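Local coordinates for core protein VP4 (Bluetongue virus, PDB 2JHP) that caps viral messenger RNA as a multifunctional core enzyme, with two S-adenosyl-L-homocysteine-binding sites in one chain consistent with two methyltransferase activities, at residues 194-199 with 246-251; 225-230 with 235-240. All coordinates share one frame; numbering follows the deposited sequence.

Contact 1: 194-199 with 246-251; sequences HYIGCG and KDILKH. With SAH (S-adenosyl-L-homocysteine), chain C.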
loop_
_atom_site.group_PDB
_atom_site.type_symbol
_atom_site.label_atom_id
_atom_site.label_comp_id
_atom_site.label_asym_id
_atom_site.label_seq_id
_atom_site.Cartn_x
_atom_site.Cartn_y
_atom_site.Cartn_z
ATOM N N HIS A 194 25.018 10.933 -14.524
ATOM C CA HIS A 194 26.441 11.114 -14.708
ATOM C C HIS A 194 27.151 10.727 -13.406
ATOM O O HIS A 194 26.981 11.383 -12.369
ATOM C CB HIS A 194 26.734 12.561 -15.108
ATOM C CG HIS A 194 26.169 12.938 -16.440
ATOM N ND1 HIS A 194 26.946 13.073 -17.568
ATOM C CD2 HIS A 194 24.895 13.186 -16.829
ATOM C CE1 HIS A 194 26.179 13.395 -18.595
ATOM N NE2 HIS A 194 24.930 13.474 -18.173
ATOM N N TYR A 195 27.920 9.643 -13.469
ATOM C CA TYR A 195 28.532 9.031 -12.289
ATOM C C TYR A 195 30.047 9.171 -12.371
ATOM O O TYR A 195 30.721 8.397 -13.051
ATOM C CB TYR A 195 28.123 7.549 -12.207
ATOM C CG TYR A 195 28.446 6.800 -10.920
ATOM C CD1 TYR A 195 29.237 7.357 -9.920
ATOM C CD2 TYR A 195 27.975 5.502 -10.729
ATOM C CE1 TYR A 195 29.526 6.652 -8.751
ATOM C CE2 TYR A 195 28.264 4.783 -9.570
ATOM C CZ TYR A 195 29.037 5.362 -8.586
ATOM O OH TYR A 195 29.320 4.658 -7.434
ATOM N N ILE A 196 30.559 10.177 -11.670
ATOM C CA ILE A 196 31.981 10.498 -11.646
ATOM C C ILE A 196 32.631 9.751 -10.491
ATOM O O ILE A 196 32.159 9.828 -9.352
ATOM C CB ILE A 196 32.256 12.030 -11.411
ATOM C CG1 ILE A 196 31.097 12.941 -11.885
ATOM C CG2 ILE A 196 33.625 12.417 -11.962
ATOM C CD1 ILE A 196 30.978 13.142 -13.371
ATOM N N GLY A 197 33.728 9.059 -10.782
ATOM C CA GLY A 197 34.416 8.253 -9.783
ATOM C C GLY A 197 33.727 6.912 -9.627
ATOM O O GLY A 197 33.593 6.397 -8.513
ATOM N N CYS A 198 33.297 6.346 -10.753
ATOM C CA CYS A 198 32.522 5.102 -10.763
ATOM C C CYS A 198 33.307 3.855 -10.329
ATOM O O CYS A 198 32.710 2.836 -9.961
ATOM C CB CYS A 198 31.870 4.883 -12.138
ATOM S SG CYS A 198 33.023 4.776 -13.545
ATOM N N GLY A 199 34.632 3.931 -10.380
ATOM C CA GLY A 199 35.473 2.799 -10.001
ATOM C C GLY A 199 35.474 1.681 -11.030
ATOM O O GLY A 199 35.496 1.942 -12.235
ATOM N N LYS A 246 33.016 21.295 -17.960
ATOM C CA LYS A 246 33.254 21.058 -19.383
ATOM C C LYS A 246 33.315 19.574 -19.750
ATOM O O LYS A 246 32.856 19.181 -20.825
ATOM C CB LYS A 246 34.545 21.740 -19.828
ATOM C CG LYS A 246 34.456 23.269 -19.990
ATOM C CD LYS A 246 35.842 23.931 -20.054
ATOM C CE LYS A 246 36.512 23.741 -21.409
ATOM N NZ LYS A 246 37.834 24.438 -21.481
ATOM N N ASP A 247 33.870 18.758 -18.855
ATOM C CA ASP A 247 34.016 17.317 -19.088
ATOM C C ASP A 247 32.683 16.569 -19.110
ATOM O O ASP A 247 32.616 15.421 -19.550
ATOM C CB ASP A 247 34.931 16.704 -18.023
ATOM C CG ASP A 247 36.290 17.372 -17.966
ATOM O OD1 ASP A 247 36.894 17.582 -19.043
ATOM O OD2 ASP A 247 36.756 17.687 -16.848
ATOM N N ILE A 248 31.634 17.234 -18.629
ATOM C CA ILE A 248 30.303 16.651 -18.485
ATOM C C ILE A 248 29.306 17.267 -19.469
ATOM O O ILE A 248 28.446 16.569 -20.006
ATOM C CB ILE A 248 29.787 16.814 -17.040
ATOM C CG1 ILE A 248 30.814 16.261 -16.049
ATOM C CG2 ILE A 248 28.431 16.129 -16.859
ATOM C CD1 ILE A 248 30.589 16.702 -14.653
ATOM N N LEU A 249 29.429 18.575 -19.693
ATOM C CA LEU A 249 28.621 19.281 -20.689
ATOM C C LEU A 249 28.677 18.625 -22.071
ATOM O O LEU A 249 27.648 18.506 -22.742
ATOM C CB LEU A 249 29.042 20.758 -20.816
ATOM C CG LEU A 249 28.396 21.914 -20.030
ATOM C CD1 LEU A 249 27.001 21.593 -19.488
ATOM C CD2 LEU A 249 29.299 22.387 -18.914
ATOM N N LYS A 250 29.869 18.192 -22.485
ATOM C CA LYS A 250 30.060 17.648 -23.833
ATOM C C LYS A 250 29.360 16.299 -24.070
ATOM O O LYS A 250 29.133 15.910 -25.217
ATOM C CB LYS A 250 31.548 17.609 -24.230
ATOM C CG LYS A 250 32.424 16.633 -23.446
ATOM C CD LYS A 250 33.852 16.583 -24.000
ATOM C CE LYS A 250 33.936 15.799 -25.312
ATOM N NZ LYS A 250 35.292 15.859 -25.936
ATOM N N HIS A 251 28.999 15.607 -22.991
ATOM C CA HIS A 251 28.270 14.339 -23.104
ATOM C C HIS A 251 26.788 14.502 -22.759
ATOM O O HIS A 251 26.144 13.580 -22.241
ATOM C CB HIS A 251 28.933 13.243 -22.251
ATOM C CG HIS A 251 30.391 13.056 -22.538
ATOM N ND1 HIS A 251 30.863 12.659 -23.771
ATOM C CD2 HIS A 251 31.483 13.225 -21.754
ATOM C CE1 HIS A 251 32.183 12.593 -23.736
ATOM N NE2 HIS A 251 32.583 12.926 -22.521
HETATM N N SAH C . 32.397 4.387 -6.985
HETATM C CA SAH C . 33.462 3.358 -6.766
HETATM C CB SAH C . 34.359 3.692 -5.571
HETATM C CG SAH C . 35.133 4.997 -5.728
HETATM S SD SAH C . 36.900 4.690 -5.930
HETATM C C SAH C . 32.842 1.973 -6.612
HETATM O O SAH C . 31.682 1.835 -6.219
HETATM O OXT SAH C . 33.488 0.962 -6.890
HETATM C "C5'" SAH C . 37.283 6.398 -6.363
HETATM C "C4'" SAH C . 37.641 6.473 -7.836
HETATM O "O4'" SAH C . 37.674 7.807 -8.272
HETATM C "C3'" SAH C . 39.012 5.900 -8.152
HETATM O "O3'" SAH C . 38.816 4.664 -8.789
HETATM C "C2'" SAH C . 39.666 6.912 -9.080
HETATM O "O2'" SAH C . 40.084 6.310 -10.281
HETATM C "C1'" SAH C . 38.534 7.867 -9.388
HETATM N N9 SAH C . 38.899 9.272 -9.620
HETATM C C8 SAH C . 39.851 10.030 -8.990
HETATM N N7 SAH C . 39.806 11.280 -9.509
HETATM C C5 SAH C . 38.835 11.331 -10.445
HETATM C C6 SAH C . 38.365 12.346 -11.273
HETATM N N6 SAH C . 38.905 13.558 -11.220
HETATM N N1 SAH C . 37.332 12.084 -12.157
HETATM C C2 SAH C . 36.770 10.828 -12.216
HETATM N N3 SAH C . 37.241 9.827 -11.387
HETATM C C4 SAH C . 38.255 10.074 -10.521
#
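Ile248 and His194 bury nearly equal areas here, with their CA atoms 7.7 Å apart, and the geometry of the two side chains defines the contact. Methyl CG2 of Ile248 approaches the imidazole obliquely, its nearest ring atom being His194 ND1 at 3.5 Å. The other branch is directed elsewhere: CG1 lies beside the backbone N (chi1 -53°), and its terminal CD1 meets Ile196 CD1 of the strand tip to tip at 3.8 Å. A third approach comes at the edge of the imidazole, where His251 O lies in the ring plane, 3.7 Å from His194 CE1. Both ring nitrogens of His194 are hydrogen-bonded, ND1 with Tyr223 OH of the adjacent strand 219-223 and NE2 with Glu192 OE1 of its own strand, which fixes the rotation of the ring.

Strand 192-196 is the first strand of a Rossmann-like methyltransferase sheet and runs directly into the glycine-containing turn of the cofactor site. There Gly197 O accepts a bond from the SAH amino N at 2.8 Å, and Tyr195 OH a weak one. Ile196 serves both sides, since its CG2 rests 3.5 Å from SAH C2 on the adenine while CD1 faces the helix. Across the segments the contact is thus van der Waals in kind, perhaps aided by a polarised CE1-H facing the His251 carbonyl.

Contact 2: 225-230 with 235-240; sequences PIAPEC and VIVHNI. With SAH (S-adenosyl-L-homocysteine), chain C.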
loop_
_atom_site.group_PDB
_atom_site.type_symbol
_atom_site.label_atom_id
_atom_site.label_comp_id
_atom_site.label_asym_id
_atom_site.label_seq_id
_atom_site.Cartn_x
_atom_site.Cartn_y
_atom_site.Cartn_z
ATOM N N PRO A 225 39.202 7.200 -15.039
ATOM C CA PRO A 225 40.437 6.710 -15.688
ATOM C C PRO A 225 40.643 5.177 -15.684
ATOM O O PRO A 225 41.184 4.636 -16.655
ATOM C CB PRO A 225 41.542 7.391 -14.876
ATOM C CG PRO A 225 40.948 8.686 -14.501
ATOM C CD PRO A 225 39.463 8.400 -14.217
ATOM N N ILE A 226 40.225 4.491 -14.618
ATOM C CA ILE A 226 40.390 3.031 -14.521
ATOM C C ILE A 226 39.099 2.224 -14.767
ATOM O O ILE A 226 39.028 1.035 -14.434
ATOM C CB ILE A 226 41.050 2.596 -13.172
ATOM C CG1 ILE A 226 40.123 2.876 -11.976
ATOM C CG2 ILE A 226 42.419 3.247 -13.011
ATOM C CD1 ILE A 226 40.182 1.814 -10.862
ATOM N N ALA A 227 38.091 2.863 -15.358
ATOM C CA ALA A 227 36.835 2.183 -15.679
ATOM C C ALA A 227 37.014 1.160 -16.801
ATOM O O ALA A 227 37.565 1.487 -17.850
ATOM C CB ALA A 227 35.755 3.191 -16.043
ATOM N N PRO A 228 36.552 -0.082 -16.578
ATOM C CA PRO A 228 36.644 -1.142 -17.583
ATOM C C PRO A 228 35.593 -0.989 -18.691
ATOM O O PRO A 228 34.761 -0.081 -18.624
ATOM C CB PRO A 228 36.377 -2.406 -16.763
ATOM C CG PRO A 228 35.463 -1.952 -15.692
ATOM C CD PRO A 228 35.919 -0.567 -15.336
ATOM N N GLU A 229 35.640 -1.862 -19.701
ATOM C CA GLU A 229 34.610 -1.898 -20.743
ATOM C C GLU A 229 33.258 -2.280 -20.149
ATOM O O GLU A 229 33.188 -3.023 -19.167
ATOM C CB GLU A 229 34.980 -2.887 -21.856
ATOM C CG GLU A 229 35.665 -2.271 -23.080
ATOM C CD GLU A 229 36.121 -3.311 -24.088
ATOM O OE1 GLU A 229 37.086 -3.040 -24.839
ATOM O OE2 GLU A 229 35.518 -4.407 -24.130
ATOM N N CYS A 230 32.191 -1.753 -20.738
ATOM C CA CYS A 230 30.839 -2.144 -20.353
ATOM C C CYS A 230 29.942 -2.325 -21.579
ATOM O O CYS A 230 29.512 -1.351 -22.218
ATOM C CB CYS A 230 30.228 -1.156 -19.359
ATOM S SG CYS A 230 28.706 -1.761 -18.590
ATOM N N VAL A 235 25.088 2.038 -20.729
ATOM C CA VAL A 235 26.274 2.494 -19.988
ATOM C C VAL A 235 27.339 3.023 -20.933
ATOM O O VAL A 235 27.998 2.267 -21.650
ATOM C CB VAL A 235 26.882 1.424 -19.034
ATOM C CG1 VAL A 235 28.016 2.029 -18.237
ATOM C CG2 VAL A 235 25.810 0.878 -18.081
ATOM N N ILE A 236 27.479 4.341 -20.923
ATOM C CA ILE A 236 28.466 5.038 -21.726
ATOM C C ILE A 236 29.669 5.351 -20.830
ATOM O O ILE A 236 29.557 6.086 -19.842
ATOM C CB ILE A 236 27.843 6.287 -22.395
ATOM C CG1 ILE A 236 26.807 5.845 -23.430
ATOM C CG2 ILE A 236 28.907 7.147 -23.055
ATOM C CD1 ILE A 236 25.827 6.923 -23.825
ATOM N N VAL A 237 30.813 4.771 -21.187
ATOM C CA VAL A 237 31.981 4.735 -20.315
ATOM C C VAL A 237 33.025 5.770 -20.718
ATOM O O VAL A 237 33.434 5.845 -21.878
ATOM C CB VAL A 237 32.580 3.301 -20.265
ATOM C CG1 VAL A 237 33.891 3.250 -19.475
ATOM C CG2 VAL A 237 31.558 2.333 -19.679
ATOM N N HIS A 238 33.434 6.573 -19.741
ATOM C CA HIS A 238 34.440 7.603 -19.949
ATOM C C HIS A 238 35.647 7.348 -19.053
ATOM O O HIS A 238 35.510 7.246 -17.831
ATOM C CB HIS A 238 33.859 8.993 -19.678
ATOM C CG HIS A 238 32.577 9.264 -20.401
ATOM N ND1 HIS A 238 32.529 9.562 -21.747
ATOM C CD2 HIS A 238 31.294 9.278 -19.967
ATOM C CE1 HIS A 238 31.272 9.746 -22.112
ATOM N NE2 HIS A 238 30.504 9.580 -21.050
ATOM N N ASN A 239 36.821 7.233 -19.671
ATOM C CA ASN A 239 38.073 7.065 -18.935
ATOM C C ASN A 239 38.766 8.406 -18.732
ATOM O O ASN A 239 39.991 8.513 -18.763
ATOM C CB ASN A 239 38.983 6.066 -19.646
ATOM C CG ASN A 239 38.304 4.729 -19.873
ATOM O OD1 ASN A 239 38.385 4.155 -20.967
ATOM N ND2 ASN A 239 37.618 4.228 -18.845
ATOM N N ILE A 240 37.941 9.420 -18.504
ATOM C CA ILE A 240 38.362 10.797 -18.371
ATOM C C ILE A 240 38.463 11.137 -16.891
ATOM O O ILE A 240 37.669 10.664 -16.079
ATOM C CB ILE A 240 37.352 11.727 -19.122
ATOM C CG1 ILE A 240 37.713 11.819 -20.611
ATOM C CG2 ILE A 240 37.264 13.125 -18.516
ATOM C CD1 ILE A 240 37.044 10.759 -21.495
HETATM N N SAH C . 32.397 4.387 -6.985
HETATM C CA SAH C . 33.462 3.358 -6.766
HETATM C CB SAH C . 34.359 3.692 -5.571
HETATM C CG SAH C . 35.133 4.997 -5.728
HETATM S SD SAH C . 36.900 4.690 -5.930
HETATM C C SAH C . 32.842 1.973 -6.612
HETATM O O SAH C . 31.682 1.835 -6.219
HETATM O OXT SAH C . 33.488 0.962 -6.890
HETATM C "C5'" SAH C . 37.283 6.398 -6.363
HETATM C "C4'" SAH C . 37.641 6.473 -7.836
HETATM O "O4'" SAH C . 37.674 7.807 -8.272
HETATM C "C3'" SAH C . 39.012 5.900 -8.152
HETATM O "O3'" SAH C . 38.816 4.664 -8.789
HETATM C "C2'" SAH C . 39.666 6.912 -9.080
HETATM O "O2'" SAH C . 40.084 6.310 -10.281
HETATM C "C1'" SAH C . 38.534 7.867 -9.388
HETATM N N9 SAH C . 38.899 9.272 -9.620
HETATM C C8 SAH C . 39.851 10.030 -8.990
HETATM N N7 SAH C . 39.806 11.280 -9.509
HETATM C C5 SAH C . 38.835 11.331 -10.445
HETATM C C6 SAH C . 38.365 12.346 -11.273
HETATM N N6 SAH C . 38.905 13.558 -11.220
HETATM N N1 SAH C . 37.332 12.084 -12.157
HETATM C C2 SAH C . 36.770 10.828 -12.216
HETATM N N3 SAH C . 37.241 9.827 -11.387
HETATM C C4 SAH C . 38.255 10.074 -10.521
HETATM O O HOH W 1 28.362 0.752 -23.862
#
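Cys230 packs against two valines of strand 235-238. With SG anti to the backbone N (chi1 -168°), the sulfur lies 3.7 Å from Val235 CB, while Cys230 CB touches Val237 CG2. The other methyl of Val237 meets the loop residues ahead of Cys230: CG1 sits 3.5 Å from Pro228 O and 3.9 Å from Ala227 CB, though Ala227 is poorly ordered. Asn239 adds a polar link, its ND2 giving Ala227 O a weak bond of 2.9 Å bent to 127°. Farther along, Pro225 CA points its hydrogen at Asn239 O, and Pro225 CD lies 3.4 Å from Ile240 O.

The two segments run 164° apart, as expected for a loop that leaves strand 219-223 and doubles back over the edge strand 235-238 of the Rossmann-like sheet. The loop begins just after Asp224, which in class I methyltransferases is the usual position of the ribose-binding acid; here Asp224 OD1 is hydrogen-bonded to SAH and to Ile226 N. Ile226 CG1 reaches within 3.8 Å of SAH O2', and Pro225 CD within 3.9 Å of SAH N3. Asn239 ND2 is in turn steadied by Asp224 O, and a water lies in hydrogen-bonding reach of both Cys230 O and Val235 O.

Overall arrangement
Contacts 1 and 2, with centres about 10 Å apart, serve one sheet and one SAH site from different depths. Contact 1 is buried: it joins an inner strand to helix 246-249 through apolar branches and an imidazole. Contact 2 lies at the sheet's edge and is partly exposed; its larger interface mixes small apolar side chains with a weak hydrogen bond from a side-chain amide and a water. The two meet where the His251 and His238 rings stack, ND1 of the former 3.4 Å from CE1 of the latter, and where Cys198 SG approaches Ala227 CB. Both border the adenine of SAH, but 194-199 also receives the amino group, whereas 225-230 also flanks the ribose through Ile226.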